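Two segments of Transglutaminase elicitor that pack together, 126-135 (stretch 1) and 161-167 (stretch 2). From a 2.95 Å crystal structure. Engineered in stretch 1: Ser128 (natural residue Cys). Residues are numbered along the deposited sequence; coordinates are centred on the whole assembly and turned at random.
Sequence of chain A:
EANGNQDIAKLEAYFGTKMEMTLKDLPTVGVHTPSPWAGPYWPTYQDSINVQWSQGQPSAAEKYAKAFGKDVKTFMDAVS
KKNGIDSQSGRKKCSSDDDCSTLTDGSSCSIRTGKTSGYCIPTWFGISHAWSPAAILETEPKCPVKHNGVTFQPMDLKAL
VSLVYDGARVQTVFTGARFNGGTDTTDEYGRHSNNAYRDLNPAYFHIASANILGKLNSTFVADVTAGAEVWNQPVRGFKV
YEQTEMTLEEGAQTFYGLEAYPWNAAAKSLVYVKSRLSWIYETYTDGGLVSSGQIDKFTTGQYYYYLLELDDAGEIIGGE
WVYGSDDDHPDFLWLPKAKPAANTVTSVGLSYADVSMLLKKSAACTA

Stretch 1 126-135: GISHAWSPAA
Stretch 2 161-167: VSLVYDG

Two helices of one chain cross steeply and pack through small residues, with a tyrosine ring covering one part of the contact and a single hydrogen bond fastening its more exposed side. Helix 128-135 follows the N-cap residue Ile127; helix 161-167 continues from earlier in the chain. Their axes approach to 7.7 Å, with 112° between the N-to-C directions. In register, Ala130 lies by Asp166 (CA to CA 5.1 Å) and Trp131 by Ser162 (CA to CA 4.8 Å).

Ala130 is buried and points toward the second helix. Its CB is 3.2 Å from Ser162 O and 3.6 Å from Asp166 N. A methyl group fits so close to the backbone.

Tyr165 also points toward its partner, with chi1 -88° (m) and chi2 -115°. Ala134 CB lies over the ring face, 3.9 Å from the centroid of the Tyr165 ring and 6° off its normal, a CH-pi contact. Pro133 CG approaches Tyr165 CD1 at 4.0 Å. The first helix is kinked at Pro133, whose N has no hydrogen to donate to the preceding turn. Ala134 N to Ala130 O is a weak 3.5 Å bond.

Ile127 (p, chi2 t) is buried. Its CD1 reaches Ser162 CB at 3.7 Å and Leu163 CD1 at 4.4 Å. Leu163 (t, chi2 p) starts away, but its end comes nearer.

His129 (p, chi2 -94°) starts sideways and brings its ring edge to Asp166 (t, chi2 77°). His129 NE2 donates to Asp166 OD1 at 3.0 Å, nearly straight at 167°.

Ser162 (m) is small enough for close packing; its OG lies 3.8 Å from Trp131 CB and is hydrogen-bonded elsewhere in the structure. Trp131 (t, chi2 66°) points away overall. The contact buries 427 Å², both sides summed.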

ATOM      1  N   GLY A 126      10.632  -4.140  -4.525  1.00 51.85           N
ATOM      2  CA  GLY A 126      10.099  -2.975  -5.224  1.00 50.27           C
ATOM      3  C   GLY A 126       9.805  -1.790  -4.326  1.00 49.32           C
ATOM      4  O   GLY A 126      10.354  -1.671  -3.229  1.00 49.22           O
ATOM      5  N   ILE A 127       8.934  -0.907  -4.803  1.00 48.23           N
ATOM      6  CA  ILE A 127       8.590   0.317  -4.085  1.00 47.09           C
ATOM      7  C   ILE A 127       7.080   0.454  -3.843  1.00 46.48           C
ATOM      8  O   ILE A 127       6.505   1.533  -4.012  1.00 46.29           O
ATOM      9  CB  ILE A 127       9.161   1.582  -4.790  1.00 47.12           C
ATOM     10  CG1 ILE A 127       8.737   1.632  -6.263  1.00 46.96           C
ATOM     11  CG2 ILE A 127      10.679   1.626  -4.664  1.00 47.07           C
ATOM     12  CD1 ILE A 127       8.823   3.008  -6.881  1.00 46.95           C
ATOM     13  N   SER A 128       6.447  -0.648  -3.441  1.00 45.53           N
ATOM     14  CA  SER A 128       5.019  -0.651  -3.111  1.00 44.61           C
ATOM     15  C   SER A 128       4.732   0.255  -1.917  1.00 44.01           C
ATOM     16  O   SER A 128       3.661   0.858  -1.827  1.00 43.73           O
ATOM     17  CB  SER A 128       4.534  -2.072  -2.815  1.00 44.73           C
ATOM     18  OG  SER A 128       5.119  -2.576  -1.627  1.00 44.48           O
ATOM     19  N   HIS A 129       5.707   0.338  -1.013  1.00 43.15           N
ATOM     20  CA  HIS A 129       5.653   1.209   0.161  1.00 42.44           C
ATOM     21  C   HIS A 129       5.661   2.688  -0.225  1.00 42.03           C
ATOM     22  O   HIS A 129       5.275   3.544   0.570  1.00 41.96           O
ATOM     23  CB  HIS A 129       6.844   0.921   1.072  1.00 42.39           C
ATOM     24  CG  HIS A 129       8.170   1.140   0.412  1.00 42.36           C
ATOM     25  ND1 HIS A 129       8.867   0.128  -0.211  1.00 42.29           N
ATOM     26  CD2 HIS A 129       8.916   2.261   0.263  1.00 42.21           C
ATOM     27  CE1 HIS A 129       9.991   0.614  -0.709  1.00 42.25           C
ATOM     28  NE2 HIS A 129      10.043   1.906  -0.437  1.00 42.07           N
ATOM     29  N   ALA A 130       6.119   2.973  -1.442  1.00 41.42           N
ATOM     30  CA  ALA A 130       6.214   4.336  -1.950  1.00 40.84           C
ATOM     31  C   ALA A 130       5.031   4.702  -2.845  1.00 40.56           C
ATOM     32  O   ALA A 130       4.540   5.833  -2.797  1.00 40.52           O
ATOM     33  CB  ALA A 130       7.519   4.524  -2.692  1.00 40.88           C
ATOM     34  N   TRP A 131       4.584   3.747  -3.660  1.00 40.03           N
ATOM     35  CA  TRP A 131       3.431   3.942  -4.537  1.00 39.39           C
ATOM     36  C   TRP A 131       2.138   4.161  -3.751  1.00 39.21           C
ATOM     37  O   TRP A 131       1.354   5.059  -4.074  1.00 39.14           O
ATOM     38  CB  TRP A 131       3.276   2.764  -5.506  1.00 39.37           C
ATOM     39  CG  TRP A 131       1.857   2.524  -5.940  1.00 39.24           C
ATOM     40  CD1 TRP A 131       1.077   3.355  -6.693  1.00 39.30           C
ATOM     41  CD2 TRP A 131       1.047   1.384  -5.634  1.00 39.24           C
ATOM     42  NE1 TRP A 131      -0.168   2.806  -6.873  1.00 39.13           N
ATOM     43  CE2 TRP A 131      -0.214   1.594  -6.236  1.00 39.26           C
ATOM     44  CE3 TRP A 131       1.264   0.202  -4.913  1.00 39.39           C
ATOM     45  CZ2 TRP A 131      -1.257   0.665  -6.140  1.00 39.29           C
ATOM     46  CZ3 TRP A 131       0.227  -0.723  -4.816  1.00 39.42           C
ATOM     47  CH2 TRP A 131      -1.017  -0.485  -5.430  1.00 39.37           C
ATOM     48  N   SER A 132       1.923   3.339  -2.724  1.00 38.79           N
ATOM     49  CA  SER A 132       0.693   3.377  -1.929  1.00 38.46           C
ATOM     50  C   SER A 132       0.359   4.761  -1.355  1.00 38.23           C
ATOM     51  O   SER A 132      -0.744   5.262  -1.578  1.00 38.19           O
ATOM     52  CB  SER A 132       0.727   2.323  -0.823  1.00 38.42           C
ATOM     53  OG  SER A 132       1.010   1.043  -1.353  1.00 38.69           O
ATOM     54  N   PRO A 133       1.304   5.388  -0.621  1.00 38.06           N
ATOM     55  CA  PRO A 133       1.014   6.727  -0.111  1.00 37.88           C
ATOM     56  C   PRO A 133       0.879   7.769  -1.219  1.00 37.79           C
ATOM     57  O   PRO A 133       0.141   8.738  -1.055  1.00 37.71           O
ATOM     58  CB  PRO A 133       2.223   7.037   0.776  1.00 37.93           C
ATOM     59  CG  PRO A 133       3.297   6.150   0.290  1.00 37.96           C
ATOM     60  CD  PRO A 133       2.616   4.905  -0.152  1.00 37.99           C
ATOM     61  N   ALA A 134       1.580   7.566  -2.334  1.00 37.81           N
ATOM     62  CA  ALA A 134       1.461   8.450  -3.489  1.00 37.91           C
ATOM     63  C   ALA A 134       0.080   8.309  -4.124  1.00 38.17           C
ATOM     64  O   ALA A 134      -0.533   9.304  -4.513  1.00 38.20           O
ATOM     65  CB  ALA A 134       2.552   8.168  -4.499  1.00 37.80           C
ATOM     66  N   ALA A 135      -0.412   7.073  -4.204  1.00 38.40           N
ATOM     67  CA  ALA A 135      -1.767   6.802  -4.684  1.00 38.61           C
ATOM     68  C   ALA A 135      -2.818   7.565  -3.878  1.00 38.80           C
ATOM     69  O   ALA A 135      -3.747   8.143  -4.445  1.00 38.92           O
ATOM     70  CB  ALA A 135      -2.046   5.316  -4.653  1.00 38.56           C
ATOM     71  N   VAL A 161       6.831  10.047  -9.528  1.00 36.03           N
ATOM     72  CA  VAL A 161       6.329  10.396  -8.195  1.00 35.78           C
ATOM     73  C   VAL A 161       6.485   9.246  -7.190  1.00 35.63           C
ATOM     74  O   VAL A 161       6.722   9.482  -6.007  1.00 35.70           O
ATOM     75  CB  VAL A 161       4.867  10.942  -8.235  1.00 35.73           C
ATOM     76  CG1 VAL A 161       3.862   9.834  -8.512  1.00 35.86           C
ATOM     77  CG2 VAL A 161       4.522  11.664  -6.941  1.00 35.61           C
ATOM     78  N   SER A 162       6.379   8.009  -7.665  1.00 35.47           N
ATOM     79  CA  SER A 162       6.562   6.846  -6.800  1.00 35.33           C
ATOM     80  C   SER A 162       7.982   6.782  -6.245  1.00 35.27           C
ATOM     81  O   SER A 162       8.170   6.574  -5.047  1.00 35.20           O
ATOM     82  CB  SER A 162       6.210   5.550  -7.535  1.00 35.24           C
ATOM     83  OG  SER A 162       4.817   5.466  -7.765  1.00 35.09           O
ATOM     84  N   LEU A 163       8.971   6.976  -7.117  1.00 35.19           N
ATOM     85  CA  LEU A 163      10.375   6.944  -6.715  1.00 35.14           C
ATOM     86  C   LEU A 163      10.745   8.140  -5.835  1.00 35.35           C
ATOM     87  O   LEU A 163      11.614   8.027  -4.964  1.00 35.46           O
ATOM     88  CB  LEU A 163      11.292   6.874  -7.937  1.00 34.92           C
ATOM     89  CG  LEU A 163      12.724   6.394  -7.684  1.00 34.74           C
ATOM     90  CD1 LEU A 163      12.762   4.904  -7.391  1.00 34.48           C
ATOM     91  CD2 LEU A 163      13.623   6.722  -8.856  1.00 34.49           C
ATOM     92  N   VAL A 164      10.088   9.277  -6.068  1.00 35.43           N
ATOM     93  CA  VAL A 164      10.251  10.449  -5.211  1.00 35.54           C
ATOM     94  C   VAL A 164       9.903  10.066  -3.778  1.00 35.73           C
ATOM     95  O   VAL A 164      10.700  10.279  -2.866  1.00 35.94           O
ATOM     96  CB  VAL A 164       9.383  11.646  -5.677  1.00 35.51           C
ATOM     97  CG1 VAL A 164       9.289  12.715  -4.588  1.00 35.29           C
ATOM     98  CG2 VAL A 164       9.945  12.247  -6.949  1.00 35.41           C
ATOM     99  N   TYR A 165       8.727   9.470  -3.598  1.00 35.99           N
ATOM    100  CA  TYR A 165       8.248   9.051  -2.281  1.00 36.20           C
ATOM    101  C   TYR A 165       9.173   8.048  -1.600  1.00 36.77           C
ATOM    102  O   TYR A 165       9.241   8.001  -0.373  1.00 37.00           O
ATOM    103  CB  TYR A 165       6.837   8.478  -2.388  1.00 35.74           C
ATOM    104  CG  TYR A 165       5.740   9.509  -2.261  1.00 34.95           C
ATOM    105  CD1 TYR A 165       4.861   9.479  -1.182  1.00 34.62           C
ATOM    106  CD2 TYR A 165       5.579  10.509  -3.215  1.00 34.38           C
ATOM    107  CE1 TYR A 165       3.848  10.419  -1.057  1.00 34.20           C
ATOM    108  CE2 TYR A 165       4.571  11.452  -3.100  1.00 34.21           C
ATOM    109  CZ  TYR A 165       3.708  11.398  -2.020  1.00 34.09           C
ATOM    110  OH  TYR A 165       2.708  12.330  -1.896  1.00 34.12           O
ATOM    111  N   ASP A 166       9.880   7.250  -2.395  1.00 37.52           N
ATOM    112  CA  ASP A 166      10.880   6.338  -1.854  1.00 38.28           C
ATOM    113  C   ASP A 166      12.092   7.109  -1.340  1.00 38.86           C
ATOM    114  O   ASP A 166      12.616   6.802  -0.271  1.00 39.14           O
ATOM    115  CB  ASP A 166      11.321   5.318  -2.902  1.00 38.15           C
ATOM    116  CG  ASP A 166      12.472   4.452  -2.422  1.00 38.17           C
ATOM    117  OD1 ASP A 166      12.236   3.528  -1.618  1.00 38.20           O
ATOM    118  OD2 ASP A 166      13.616   4.699  -2.850  1.00 38.35           O
ATOM    119  N   GLY A 167      12.525   8.107  -2.106  1.00 39.53           N
ATOM    120  CA  GLY A 167      13.728   8.866  -1.784  1.00 40.49           C
ATOM    121  C   GLY A 167      13.541   9.903  -0.696  1.00 41.14           C
ATOM    122  O   GLY A 167      14.485  10.238   0.019  1.00 41.28           O
TER